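Long-range contacts in methanol--corrinoid protein co-methyltransferase (Methanosarcina barkeri, PDB 2I2X), which transfers the methyl group of methanol to the cob(I)amide of its partner corrinoid protein MtaC, an early step of methanogenesis from methanol: residues L160-S165 with I213-T218; I82-H87 with R123-D128; I194-I199 with A251-V256; V263-D268 with P283-G288. One frame throughout, in Å; residues are numbered along the deposited sequence.

Interaction 1. Residues L160-S165 with I213-T218; sequences LLSVES and ISAGDT. With ZN (zinc ion), chain Q; K (potassium ion), chain S.
Strands 160-163 and 213-216 are parallel neighbours in the TIM barrel, linked through helices 169-176 and 181-210, a beta-alpha-beta crossover, and both run toward the metal site. Two backbone hydrogen bonds pair them. Leu161 N gives to Ile213 O at 2.9 Å, nearly along the C=O axis, and Ala215 N gives to Leu161 O at 3.0 Å, in the carbonyl plane. At Ala215 the register slips by one residue and a side chain takes over: Ser162 OG, held beside its own backbone N, donates to Gly216 O at 2.8 Å. At the backbone angles of Gly216 a CB would press on the carbonyl O of Ala215.

Apolar contact is made on the face of Leu160 and Ile213, which lie side by side with CD2 of Leu160 3.7 Å from CG2 of Ile213. Leu161 and Val163 turn to helix 143-155.

Metal bonding belongs to Glu164. Its carboxylate divides between two ions, OE1 binding zinc at 2.1 Å and OE2 binding potassium at 2.4 Å. Cys220 and Cys269 also bind the zinc, and Glu86 and Glu313 the potassium.

Beyond the strands a carboxylate joins the two loops. Asp217 has CG anti to its backbone N (chi1 -153°), which carries both oxygens to Ser165. OD1 takes Ser165 N at 3.1 Å on its syn lone pair and Thr218 N at 2.7 Å on its anti lone pair, while Arg253 adds a salt bridge to it. The syn lone pair of OD2 receives the hydroxyl OG of Ser165.

Interaction 2. Residues I82-H87 with R123-D128; sequences ILETEH and RHTIGD. With K (potassium ion), chain S.
The imidazole of His87 has Ile126 over one face, the CA lying 4.1 Å from the ring centroid in a CH-pi contact, and the His124 ring at its edge. The two imidazoles stand almost perpendicular, planes at 89° and centroids 4.9 Å apart; ND1 of His87 is bonded to Ser92. Thr85 lies alongside the His124 ring, its CB 3.5 Å from CE1 of His124, and Thr85 O sits over one face of that ring.

The third flat group is the guanidinium of Arg123, tilted 35° to the carboxylate of Glu84. The two side chains run side by side, each with CG anti to its backbone N, and touch through their stems, Glu84 CG being 3.6 Å from Arg123 CD. No N-H of Arg123 points at Glu84, and its NH1 is paired instead with Glu42. Glu84 OE2 takes the hydroxyl proton of Thr125 OG1 at 2.6 Å on its anti lone pair and also meets Lys267. An alanine at Glu84 would remove this carboxylate and would probably leave Lys267 and the Thr125 hydroxyl less firmly placed.

Below the side chains the backbones alternate as donors: Arg123 N to Leu83 O at 2.8 Å, Thr85 N to Arg123 O, Thr125 N to Thr85 O and His87 N to Thr125 O at 2.9 Å. Glu86, on the same face as Glu84 and Thr125, binds potassium through OE2 at 2.3 Å, and the same oxygen accepts a hydrogen bond from Lys267. Glu86 stands at the C-terminal end of its strand, where TIM-barrel enzymes carry their active sites and where the metals lie here.

Interaction 3. Residues I194-I199 with A251-V256; sequences IDMELI and APRSLV
In the outer helical layer of the TIM barrel, segments 194-199 and 251-256 of helices 181-210 and 240-259 approach to 8.5 Å between axes, 15° from parallel. The tight part centres on Met196, whose chain is bent at chi2 and chi3 and crosses the Arg253 side chain at about a right angle. Its sulphur rests over the middle of the guanidinium face, SD of Met196 being 3.4 Å from CZ of Arg253. The Met196 methyl CE turns toward the backbone of the second helix, 3.8 Å from Arg253 O. Next to this, CG1 of Val256, anti to its backbone N, is wedged against the first helix, 3.6 Å from Met196 CB and 3.4 Å from Glu197 N.

Past Val256 the contact loosens. Glu197 is partly exposed; its CB grazes Val256 CG1, but the extended chain carries the carboxylate away, to a weak bond with the N of Ala3.

Arg253 bridges this interface and the barrel interior. With CG anti to the backbone N and the chain bent at chi2 (-87°), its head reaches salt bridges with Asp217 and Asp219, so the sulphur covers a group whose N-H donors are largely engaged. Ser254, whose OG also pairs with Glu272, helps to fix the head's rotation: Arg253 NH1 donates to Ser254 OG at 3.0 Å, close to the guanidinium plane.

Interaction 4. Residues V263-D268 with P283-G288; sequences VGPGKD and PMTMEG
Loop 263-268 runs alongside residues 283-287, which include strand 285-287 at one margin of the barrel sheet, their end-to-end directions 9° apart. Between the backbones, Thr285 N gives to a lone pair of Gly266 O at 3.1 Å, while the bond from Gly266 N to Pro283 O is weak at 3.4 Å. The peptide before Pro265 is cis, and Pro265 CA comes within 3.0 Å of Pro283 O in a CA-H...O contact. Met284 lays its SD against Gly266, where a CB would collide with the sulphur. Thr285 CG2 packs on Asp268 CB at 3.6 Å, its OG1 being bonded to Glu42. A water bridges Asp268 O and Glu287 N.

Two carboxylates meet at the end, planes 81° apart, with Asp268 OD2 3.3 Å from Glu287 OE1. Asp268 OD2 is bonded to Ser311, and Glu287 OE2 to His295. An alanine at Glu287 would strip away the carboxylate and CG that lie against Asp268, and would probably leave His295 less well positioned. Like charges this close would probably raise the proton affinity of one acid, partly offset by Lys267 NZ, which forms a weak salt bridge with Asp268 OD1 and a stronger one with Glu84.

How the interactions relate
Along the chain interaction 2 comes first and interaction 4 last, while the segments of interactions 1 and 3 alternate between them. Interactions 1, 2 and 4 reach the same parallel barrel sheet: strands 160-163 and 119-126 are neighbours in it, and the centres of interactions 1 and 2 are about 8 Å apart. Loop 263-268 meets strand 213-216 through Val263 N and Ser214 O, so interaction 4 fills the gap between the outermost strands. Lys267 ties it to Glu84, Glu86 and Glu164, close to both metals. Interaction 3, in the helical layer, does not touch interactions 2 or 4. Barrel strands and the inner loop thus surround the metal site, and the helical layer is tied to interaction 1 through Arg253 and Asp217.

Interaction 1. Residues L160-S165 with I213-T218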
loop_
_atom_site.group_PDB
_atom_site.type_symbol
_atom_site.label_atom_id
_atom_site.label_comp_id
_atom_site.label_asym_id
_atom_site.label_seq_id
_atom_site.Cartn_x
_atom_site.Cartn_y
_atom_site.Cartn_z
ATOM N N LEU A 160 -6.303 15.321 19.488
ATOM C CA LEU A 160 -7.691 14.941 19.213
ATOM C C LEU A 160 -7.987 13.668 19.974
ATOM O O LEU A 160 -7.116 12.794 20.108
ATOM C CB LEU A 160 -7.939 14.754 17.706
ATOM C CG LEU A 160 -7.328 15.828 16.772
ATOM C CD1 LEU A 160 -7.187 15.327 15.340
ATOM C CD2 LEU A 160 -8.058 17.142 16.756
ATOM N N LEU A 161 -9.208 13.553 20.478
ATOM C CA LEU A 161 -9.602 12.395 21.268
ATOM C C LEU A 161 -10.773 11.683 20.608
ATOM O O LEU A 161 -11.741 12.331 20.225
ATOM C CB LEU A 161 -9.993 12.827 22.692
ATOM C CG LEU A 161 -8.995 13.667 23.498
ATOM C CD1 LEU A 161 -9.581 14.061 24.846
ATOM C CD2 LEU A 161 -7.665 12.928 23.688
ATOM N N SER A 162 -10.694 10.363 20.494
ATOM C CA SER A 162 -11.710 9.573 19.832
ATOM C C SER A 162 -11.785 8.217 20.510
ATOM O O SER A 162 -10.895 7.859 21.304
ATOM C CB SER A 162 -11.300 9.336 18.384
ATOM O OG SER A 162 -11.685 10.396 17.530
ATOM N N VAL A 163 -12.830 7.459 20.178
ATOM C CA VAL A 163 -12.960 6.060 20.576
ATOM C C VAL A 163 -13.867 5.438 19.545
ATOM O O VAL A 163 -14.662 6.136 18.938
ATOM C CB VAL A 163 -13.610 5.877 22.008
ATOM C CG1 VAL A 163 -14.859 6.699 22.166
ATOM C CG2 VAL A 163 -13.948 4.400 22.277
ATOM N N GLU A 164 -13.744 4.139 19.350
ATOM C CA GLU A 164 -14.746 3.385 18.608
ATOM C C GLU A 164 -15.588 2.631 19.635
ATOM O O GLU A 164 -15.218 1.536 20.049
ATOM C CB GLU A 164 -14.075 2.371 17.691
ATOM C CG GLU A 164 -12.789 2.866 17.142
ATOM C CD GLU A 164 -12.546 2.409 15.724
ATOM O OE1 GLU A 164 -13.319 1.598 15.199
ATOM O OE2 GLU A 164 -11.556 2.854 15.114
ATOM N N SER A 165 -16.695 3.218 20.064
ATOM C CA SER A 165 -17.410 2.670 21.224
ATOM C C SER A 165 -18.376 1.515 20.912
ATOM O O SER A 165 -18.828 1.373 19.785
ATOM C CB SER A 165 -18.050 3.769 22.068
ATOM O OG SER A 165 -18.970 4.546 21.341
ATOM N N ILE A 213 -9.049 18.417 21.944
ATOM C CA ILE A 213 -10.256 18.379 21.145
ATOM C C ILE A 213 -11.066 17.117 21.276
ATOM O O ILE A 213 -10.558 16.025 21.124
ATOM C CB ILE A 213 -10.008 18.843 19.696
ATOM C CG1 ILE A 213 -10.186 20.381 19.697
ATOM C CG2 ILE A 213 -11.000 18.176 18.718
ATOM C CD1 ILE A 213 -9.105 21.104 19.046
ATOM N N SER A 214 -12.336 17.290 21.607
ATOM C CA SER A 214 -13.259 16.175 21.641
ATOM C C SER A 214 -13.655 15.931 20.184
ATOM O O SER A 214 -14.454 16.679 19.617
ATOM C CB SER A 214 -14.463 16.531 22.525
ATOM O OG SER A 214 -15.443 15.523 22.499
ATOM N N ALA A 215 -13.070 14.916 19.563
ATOM C CA ALA A 215 -13.151 14.808 18.121
ATOM C C ALA A 215 -14.395 14.074 17.577
ATOM O O ALA A 215 -15.117 14.620 16.748
ATOM C CB ALA A 215 -11.857 14.242 17.553
ATOM N N GLY A 216 -14.641 12.849 18.033
ATOM C CA GLY A 216 -15.840 12.101 17.645
ATOM C C GLY A 216 -15.581 10.605 17.566
ATOM O O GLY A 216 -14.439 10.164 17.698
ATOM N N ASP A 217 -16.652 9.855 17.309
ATOM C CA ASP A 217 -16.762 8.384 17.441
ATOM C C ASP A 217 -17.029 7.797 16.043
ATOM O O ASP A 217 -16.864 8.486 15.040
ATOM C CB ASP A 217 -17.978 8.098 18.344
ATOM C CG ASP A 217 -17.881 6.788 19.104
ATOM O OD1 ASP A 217 -17.756 5.711 18.492
ATOM O OD2 ASP A 217 -17.989 6.836 20.343
ATOM N N THR A 218 -17.472 6.548 15.977
ATOM C CA THR A 218 -17.735 5.847 14.703
ATOM C C THR A 218 -18.547 4.668 15.048
ATOM O O THR A 218 -18.197 3.927 15.986
ATOM C CB THR A 218 -16.529 5.001 14.223
ATOM O OG1 THR A 218 -15.352 5.758 14.225
ATOM C CG2 THR A 218 -16.738 4.454 12.879
HETATM ZN ZN ZN Q . -13.097 1.354 13.101
HETATM K K K S . -10.276 1.426 13.630
HETATM O O HOH W 1 -17.865 1.460 17.018
#

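Interaction 2. Residues I82-H87 with R123-D128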
loop_
_atom_site.group_PDB
_atom_site.type_symbol
_atom_site.label_atom_id
_atom_site.label_comp_id
_atom_site.label_asym_id
_atom_site.label_seq_id
_atom_site.Cartn_x
_atom_site.Cartn_y
_atom_site.Cartn_z
ATOM N N ILE A 82 -1.733 14.503 9.849
ATOM C CA ILE A 82 -2.217 14.097 11.175
ATOM C C ILE A 82 -1.800 12.646 11.395
ATOM O O ILE A 82 -1.964 11.822 10.479
ATOM C CB ILE A 82 -3.749 14.161 11.252
ATOM C CG1 ILE A 82 -4.222 15.615 11.196
ATOM C CG2 ILE A 82 -4.245 13.460 12.501
ATOM C CD1 ILE A 82 -5.717 15.788 10.842
ATOM N N LEU A 83 -1.256 12.332 12.572
ATOM C CA LEU A 83 -1.010 10.933 12.944
ATOM C C LEU A 83 -2.129 10.439 13.870
ATOM O O LEU A 83 -2.494 11.111 14.854
ATOM C CB LEU A 83 0.366 10.773 13.612
ATOM C CG LEU A 83 1.643 10.973 12.746
ATOM C CD1 LEU A 83 2.104 12.466 12.531
ATOM C CD2 LEU A 83 2.806 10.120 13.291
ATOM N N GLU A 84 -2.703 9.286 13.550
ATOM C CA GLU A 84 -3.664 8.703 14.439
ATOM C C GLU A 84 -3.143 7.401 15.051
ATOM O O GLU A 84 -2.890 6.420 14.329
ATOM C CB GLU A 84 -5.030 8.477 13.771
ATOM C CG GLU A 84 -6.004 7.739 14.742
ATOM C CD GLU A 84 -7.329 7.334 14.157
ATOM O OE1 GLU A 84 -7.547 7.482 12.932
ATOM O OE2 GLU A 84 -8.169 6.843 14.942
ATOM N N THR A 85 -3.036 7.388 16.378
ATOM C CA THR A 85 -2.685 6.186 17.129
ATOM C C THR A 85 -3.925 5.537 17.733
ATOM O O THR A 85 -4.514 6.070 18.679
ATOM C CB THR A 85 -1.678 6.505 18.270
ATOM O OG1 THR A 85 -0.570 7.248 17.732
ATOM C CG2 THR A 85 -1.150 5.248 18.912
ATOM N N GLU A 86 -4.327 4.394 17.184
ATOM C CA GLU A 86 -5.396 3.603 17.775
ATOM C C GLU A 86 -4.821 2.710 18.821
ATOM O O GLU A 86 -4.186 1.739 18.486
ATOM C CB GLU A 86 -6.084 2.736 16.733
ATOM C CG GLU A 86 -6.796 3.567 15.693
ATOM C CD GLU A 86 -7.555 2.753 14.689
ATOM O OE1 GLU A 86 -6.949 1.912 13.986
ATOM O OE2 GLU A 86 -8.784 2.962 14.579
ATOM N N HIS A 87 -5.081 3.006 20.090
ATOM C CA HIS A 87 -4.588 2.187 21.204
ATOM C C HIS A 87 -4.712 0.691 20.951
ATOM O O HIS A 87 -5.772 0.222 20.603
ATOM C CB HIS A 87 -5.309 2.565 22.499
ATOM C CG HIS A 87 -4.860 3.867 23.086
ATOM N ND1 HIS A 87 -5.017 4.176 24.420
ATOM C CD2 HIS A 87 -4.232 4.936 22.531
ATOM C CE1 HIS A 87 -4.525 5.380 24.658
ATOM N NE2 HIS A 87 -4.046 5.864 23.529
ATOM N N ARG A 123 -3.760 12.416 16.943
ATOM C CA ARG A 123 -5.011 11.893 17.399
ATOM C C ARG A 123 -4.744 10.579 18.075
ATOM O O ARG A 123 -4.058 9.717 17.504
ATOM C CB ARG A 123 -5.912 11.662 16.225
ATOM C CG ARG A 123 -7.200 10.953 16.558
ATOM C CD ARG A 123 -7.890 10.751 15.238
ATOM N NE ARG A 123 -9.292 10.985 15.343
ATOM C CZ ARG A 123 -10.026 11.605 14.439
ATOM N NH1 ARG A 123 -9.513 12.077 13.315
ATOM N NH2 ARG A 123 -11.314 11.744 14.687
ATOM N N HIS A 124 -5.274 10.445 19.291
ATOM C CA HIS A 124 -5.257 9.206 20.018
ATOM C C HIS A 124 -6.674 8.724 20.123
ATOM O O HIS A 124 -7.566 9.479 20.502
ATOM C CB HIS A 124 -4.678 9.405 21.419
ATOM C CG HIS A 124 -3.265 8.934 21.551
ATOM N ND1 HIS A 124 -2.290 9.216 20.610
ATOM C CD2 HIS A 124 -2.666 8.179 22.497
ATOM C CE1 HIS A 124 -1.149 8.669 20.986
ATOM N NE2 HIS A 124 -1.355 8.018 22.116
ATOM N N THR A 125 -6.865 7.460 19.773
ATOM C CA THR A 125 -8.141 6.779 19.845
ATOM C C THR A 125 -8.041 5.711 20.946
ATOM O O THR A 125 -7.434 4.636 20.753
ATOM C CB THR A 125 -8.456 6.124 18.488
ATOM O OG1 THR A 125 -8.530 7.141 17.498
ATOM C CG2 THR A 125 -9.786 5.318 18.518
ATOM N N ILE A 126 -8.634 6.027 22.108
ATOM C CA ILE A 126 -8.633 5.156 23.264
ATOM C C ILE A 126 -9.386 3.892 22.864
ATOM O O ILE A 126 -10.290 3.937 22.028
ATOM C CB ILE A 126 -9.275 5.912 24.466
ATOM C CG1 ILE A 126 -8.267 6.889 25.100
ATOM C CG2 ILE A 126 -9.787 4.959 25.597
ATOM C CD1 ILE A 126 -7.540 7.820 24.142
ATOM N N GLY A 127 -8.976 2.751 23.401
ATOM C CA GLY A 127 -9.788 1.539 23.270
ATOM C C GLY A 127 -11.028 1.478 24.174
ATOM O O GLY A 127 -10.974 1.857 25.347
ATOM N N ASP A 128 -12.154 1.000 23.641
ATOM C CA ASP A 128 -13.327 0.800 24.488
ATOM C C ASP A 128 -13.097 -0.434 25.306
ATOM O O ASP A 128 -13.412 -1.539 24.889
ATOM C CB ASP A 128 -14.651 0.699 23.716
ATOM C CG ASP A 128 -15.873 1.007 24.617
ATOM O OD1 ASP A 128 -15.737 0.850 25.854
ATOM O OD2 ASP A 128 -16.954 1.388 24.094
HETATM K K K S . -10.276 1.426 13.630
#

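Interaction 3. Residues I194-I199 with A251-V256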
loop_
_atom_site.group_PDB
_atom_site.type_symbol
_atom_site.label_atom_id
_atom_site.label_comp_id
_atom_site.label_asym_id
_atom_site.label_seq_id
_atom_site.Cartn_x
_atom_site.Cartn_y
_atom_site.Cartn_z
ATOM N N ILE A 194 -27.912 5.894 23.471
ATOM C CA ILE A 194 -27.915 6.100 24.913
ATOM C C ILE A 194 -26.454 6.045 25.450
ATOM O O ILE A 194 -26.034 6.902 26.230
ATOM C CB ILE A 194 -28.890 5.065 25.632
ATOM C CG1 ILE A 194 -30.355 5.382 25.343
ATOM C CG2 ILE A 194 -28.680 5.011 27.119
ATOM C CD1 ILE A 194 -31.219 4.142 25.277
ATOM N N ASP A 195 -25.680 5.057 25.009
ATOM C CA ASP A 195 -24.304 4.923 25.496
ATOM C C ASP A 195 -23.450 6.081 24.986
ATOM O O ASP A 195 -22.603 6.601 25.722
ATOM C CB ASP A 195 -23.691 3.571 25.109
ATOM C CG ASP A 195 -22.289 3.377 25.669
ATOM O OD1 ASP A 195 -22.117 3.184 26.906
ATOM O OD2 ASP A 195 -21.345 3.405 24.840
ATOM N N MET A 196 -23.718 6.508 23.746
ATOM C CA MET A 196 -22.971 7.582 23.137
ATOM C C MET A 196 -23.099 8.847 23.967
ATOM O O MET A 196 -22.118 9.552 24.183
ATOM C CB MET A 196 -23.467 7.850 21.722
ATOM C CG MET A 196 -23.028 6.856 20.693
ATOM S SD MET A 196 -21.295 7.011 20.260
ATOM C CE MET A 196 -21.248 8.608 19.455
ATOM N N GLU A 197 -24.307 9.141 24.444
ATOM C CA GLU A 197 -24.473 10.332 25.270
ATOM C C GLU A 197 -23.732 10.304 26.621
ATOM O O GLU A 197 -23.230 11.328 27.052
ATOM C CB GLU A 197 -25.935 10.679 25.456
ATOM C CG GLU A 197 -26.099 11.970 26.248
ATOM C CD GLU A 197 -27.453 12.126 26.875
ATOM O OE1 GLU A 197 -27.749 13.267 27.281
ATOM O OE2 GLU A 197 -28.214 11.120 26.946
ATOM N N LEU A 198 -23.648 9.139 27.257
ATOM C CA LEU A 198 -22.921 8.991 28.516
ATOM C C LEU A 198 -21.469 9.357 28.281
ATOM O O LEU A 198 -20.945 10.337 28.828
ATOM C CB LEU A 198 -22.974 7.534 28.992
ATOM C CG LEU A 198 -22.867 7.056 30.458
ATOM C CD1 LEU A 198 -22.019 5.791 30.526
ATOM C CD2 LEU A 198 -22.350 8.086 31.460
ATOM N N ILE A 199 -20.820 8.579 27.430
ATOM C CA ILE A 199 -19.377 8.705 27.245
ATOM C C ILE A 199 -18.928 10.050 26.662
ATOM O O ILE A 199 -17.931 10.624 27.121
ATOM C CB ILE A 199 -18.833 7.515 26.451
ATOM C CG1 ILE A 199 -19.446 7.484 25.049
ATOM C CG2 ILE A 199 -19.153 6.220 27.204
ATOM C CD1 ILE A 199 -18.867 6.425 24.174
ATOM N N ALA A 251 -25.986 6.793 11.387
ATOM C CA ALA A 251 -25.865 8.253 11.285
ATOM C C ALA A 251 -26.372 9.007 12.544
ATOM O O ALA A 251 -25.605 9.760 13.143
ATOM C CB ALA A 251 -26.528 8.770 10.007
ATOM N N PRO A 252 -27.655 8.821 12.945
ATOM C CA PRO A 252 -28.081 9.490 14.216
ATOM C C PRO A 252 -27.438 8.931 15.485
ATOM O O PRO A 252 -27.287 9.659 16.464
ATOM C CB PRO A 252 -29.606 9.317 14.245
ATOM C CG PRO A 252 -29.881 8.167 13.315
ATOM C CD PRO A 252 -28.758 8.091 12.290
ATOM N N ARG A 253 -27.049 7.661 15.486
ATOM C CA ARG A 253 -26.239 7.171 16.595
ATOM C C ARG A 253 -24.929 7.978 16.723
ATOM O O ARG A 253 -24.623 8.499 17.804
ATOM C CB ARG A 253 -25.950 5.674 16.469
ATOM C CG ARG A 253 -24.899 5.124 17.502
ATOM C CD ARG A 253 -23.447 5.274 16.973
ATOM N NE ARG A 253 -22.456 4.538 17.755
ATOM C CZ ARG A 253 -21.140 4.770 17.722
ATOM N NH1 ARG A 253 -20.661 5.747 16.971
ATOM N NH2 ARG A 253 -20.309 4.041 18.477
ATOM N N SER A 254 -24.182 8.110 15.619
ATOM C CA SER A 254 -22.882 8.776 15.677
ATOM C C SER A 254 -23.050 10.279 15.875
ATOM O O SER A 254 -22.207 10.923 16.488
ATOM C CB SER A 254 -22.035 8.457 14.444
ATOM O OG SER A 254 -21.685 7.067 14.423
ATOM N N LEU A 255 -24.163 10.821 15.393
ATOM C CA LEU A 255 -24.484 12.220 15.610
ATOM C C LEU A 255 -24.452 12.645 17.090
ATOM O O LEU A 255 -24.169 13.801 17.394
ATOM C CB LEU A 255 -25.840 12.539 14.985
ATOM C CG LEU A 255 -26.397 13.950 15.199
ATOM C CD1 LEU A 255 -25.573 14.990 14.479
ATOM C CD2 LEU A 255 -27.854 14.060 14.765
ATOM N N VAL A 256 -24.727 11.707 18.001
ATOM C CA VAL A 256 -24.811 11.990 19.438
ATOM C C VAL A 256 -23.525 12.595 20.026
ATOM O O VAL A 256 -23.587 13.524 20.847
ATOM C CB VAL A 256 -25.273 10.726 20.282
ATOM C CG1 VAL A 256 -25.186 10.992 21.756
ATOM C CG2 VAL A 256 -26.690 10.298 19.922
#

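Interaction 4. Residues V263-D268 with P283-G288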
loop_
_atom_site.group_PDB
_atom_site.type_symbol
_atom_site.label_atom_id
_atom_site.label_comp_id
_atom_site.label_asym_id
_atom_site.label_seq_id
_atom_site.Cartn_x
_atom_site.Cartn_y
_atom_site.Cartn_z
ATOM N N VAL A 263 -16.686 18.161 18.425
ATOM C CA VAL A 263 -16.670 19.251 17.451
ATOM C C VAL A 263 -16.068 18.776 16.138
ATOM O O VAL A 263 -16.012 19.529 15.147
ATOM C CB VAL A 263 -15.843 20.482 17.988
ATOM C CG1 VAL A 263 -16.499 21.090 19.259
ATOM C CG2 VAL A 263 -14.393 20.100 18.263
ATOM N N GLY A 264 -15.616 17.525 16.140
ATOM C CA GLY A 264 -14.978 16.924 14.974
ATOM C C GLY A 264 -13.470 17.135 15.008
ATOM O O GLY A 264 -12.964 17.875 15.846
ATOM N N PRO A 265 -12.737 16.537 14.061
ATOM C CA PRO A 265 -13.184 15.685 12.966
ATOM C C PRO A 265 -13.550 14.288 13.423
ATOM O O PRO A 265 -12.839 13.708 14.225
ATOM C CB PRO A 265 -11.961 15.630 12.047
ATOM C CG PRO A 265 -10.774 15.892 12.966
ATOM C CD PRO A 265 -11.285 16.799 14.041
ATOM N N GLY A 266 -14.660 13.750 12.921
ATOM C CA GLY A 266 -15.045 12.385 13.236
ATOM C C GLY A 266 -14.045 11.367 12.733
ATOM O O GLY A 266 -13.306 11.615 11.790
ATOM N N LYS A 267 -14.037 10.207 13.362
ATOM C CA LYS A 267 -13.213 9.077 12.947
ATOM C C LYS A 267 -13.409 8.616 11.536
ATOM O O LYS A 267 -14.520 8.495 11.057
ATOM C CB LYS A 267 -13.473 7.877 13.854
ATOM C CG LYS A 267 -12.698 7.945 15.156
ATOM C CD LYS A 267 -11.336 7.360 14.951
ATOM C CE LYS A 267 -11.431 5.863 14.796
ATOM N NZ LYS A 267 -10.149 5.362 14.270
ATOM N N ASP A 268 -12.275 8.289 10.924
ATOM C CA ASP A 268 -12.160 7.826 9.545
ATOM C C ASP A 268 -13.117 6.708 9.146
ATOM O O ASP A 268 -13.720 6.755 8.077
ATOM C CB ASP A 268 -10.708 7.411 9.274
ATOM C CG ASP A 268 -10.192 6.387 10.267
ATOM O OD1 ASP A 268 -10.948 5.983 11.185
ATOM O OD2 ASP A 268 -9.029 5.964 10.126
ATOM N N PRO A 283 -16.234 19.137 10.633
ATOM C CA PRO A 283 -15.346 18.415 9.765
ATOM C C PRO A 283 -15.282 16.922 10.089
ATOM O O PRO A 283 -15.504 16.531 11.249
ATOM C CB PRO A 283 -13.991 19.092 10.027
ATOM C CG PRO A 283 -14.074 19.449 11.433
ATOM C CD PRO A 283 -15.477 19.977 11.571
ATOM N N MET A 284 -14.948 16.108 9.073
ATOM C CA MET A 284 -14.921 14.648 9.218
ATOM C C MET A 284 -13.746 14.040 8.451
ATOM O O MET A 284 -13.430 14.462 7.345
ATOM C CB MET A 284 -16.208 14.030 8.698
ATOM C CG MET A 284 -17.479 14.542 9.359
ATOM S SD MET A 284 -17.714 13.949 11.063
ATOM C CE MET A 284 -18.469 15.410 11.797
ATOM N N THR A 285 -13.099 13.045 9.054
ATOM C CA THR A 285 -12.194 12.194 8.319
ATOM C C THR A 285 -12.955 11.095 7.587
ATOM O O THR A 285 -13.971 10.593 8.084
ATOM C CB THR A 285 -11.184 11.578 9.258
ATOM O OG1 THR A 285 -10.586 12.630 10.011
ATOM C CG2 THR A 285 -10.106 10.867 8.490
ATOM N N MET A 286 -12.454 10.713 6.410
ATOM C CA MET A 286 -13.024 9.573 5.667
ATOM C C MET A 286 -11.906 8.626 5.246
ATOM O O MET A 286 -10.714 8.964 5.385
ATOM C CB MET A 286 -13.826 10.047 4.456
ATOM C CG MET A 286 -14.880 11.117 4.765
ATOM S SD MET A 286 -16.324 10.563 5.725
ATOM C CE MET A 286 -17.221 9.486 4.571
ATOM N N GLU A 287 -12.283 7.450 4.734
ATOM C CA GLU A 287 -11.336 6.467 4.212
ATOM C C GLU A 287 -12.000 5.703 3.084
ATOM O O GLU A 287 -13.192 5.377 3.163
ATOM C CB GLU A 287 -10.921 5.474 5.293
ATOM C CG GLU A 287 -12.069 4.619 5.817
ATOM C CD GLU A 287 -11.703 3.878 7.084
ATOM O OE1 GLU A 287 -11.067 4.495 7.957
ATOM O OE2 GLU A 287 -12.015 2.677 7.201
ATOM N N GLY A 288 -11.233 5.396 2.045
ATOM C CA GLY A 288 -11.765 4.654 0.925
ATOM C C GLY A 288 -10.666 3.996 0.127
ATOM O O GLY A 288 -9.933 3.151 0.629
HETATM O O HOH W 2 -15.149 6.833 5.572
#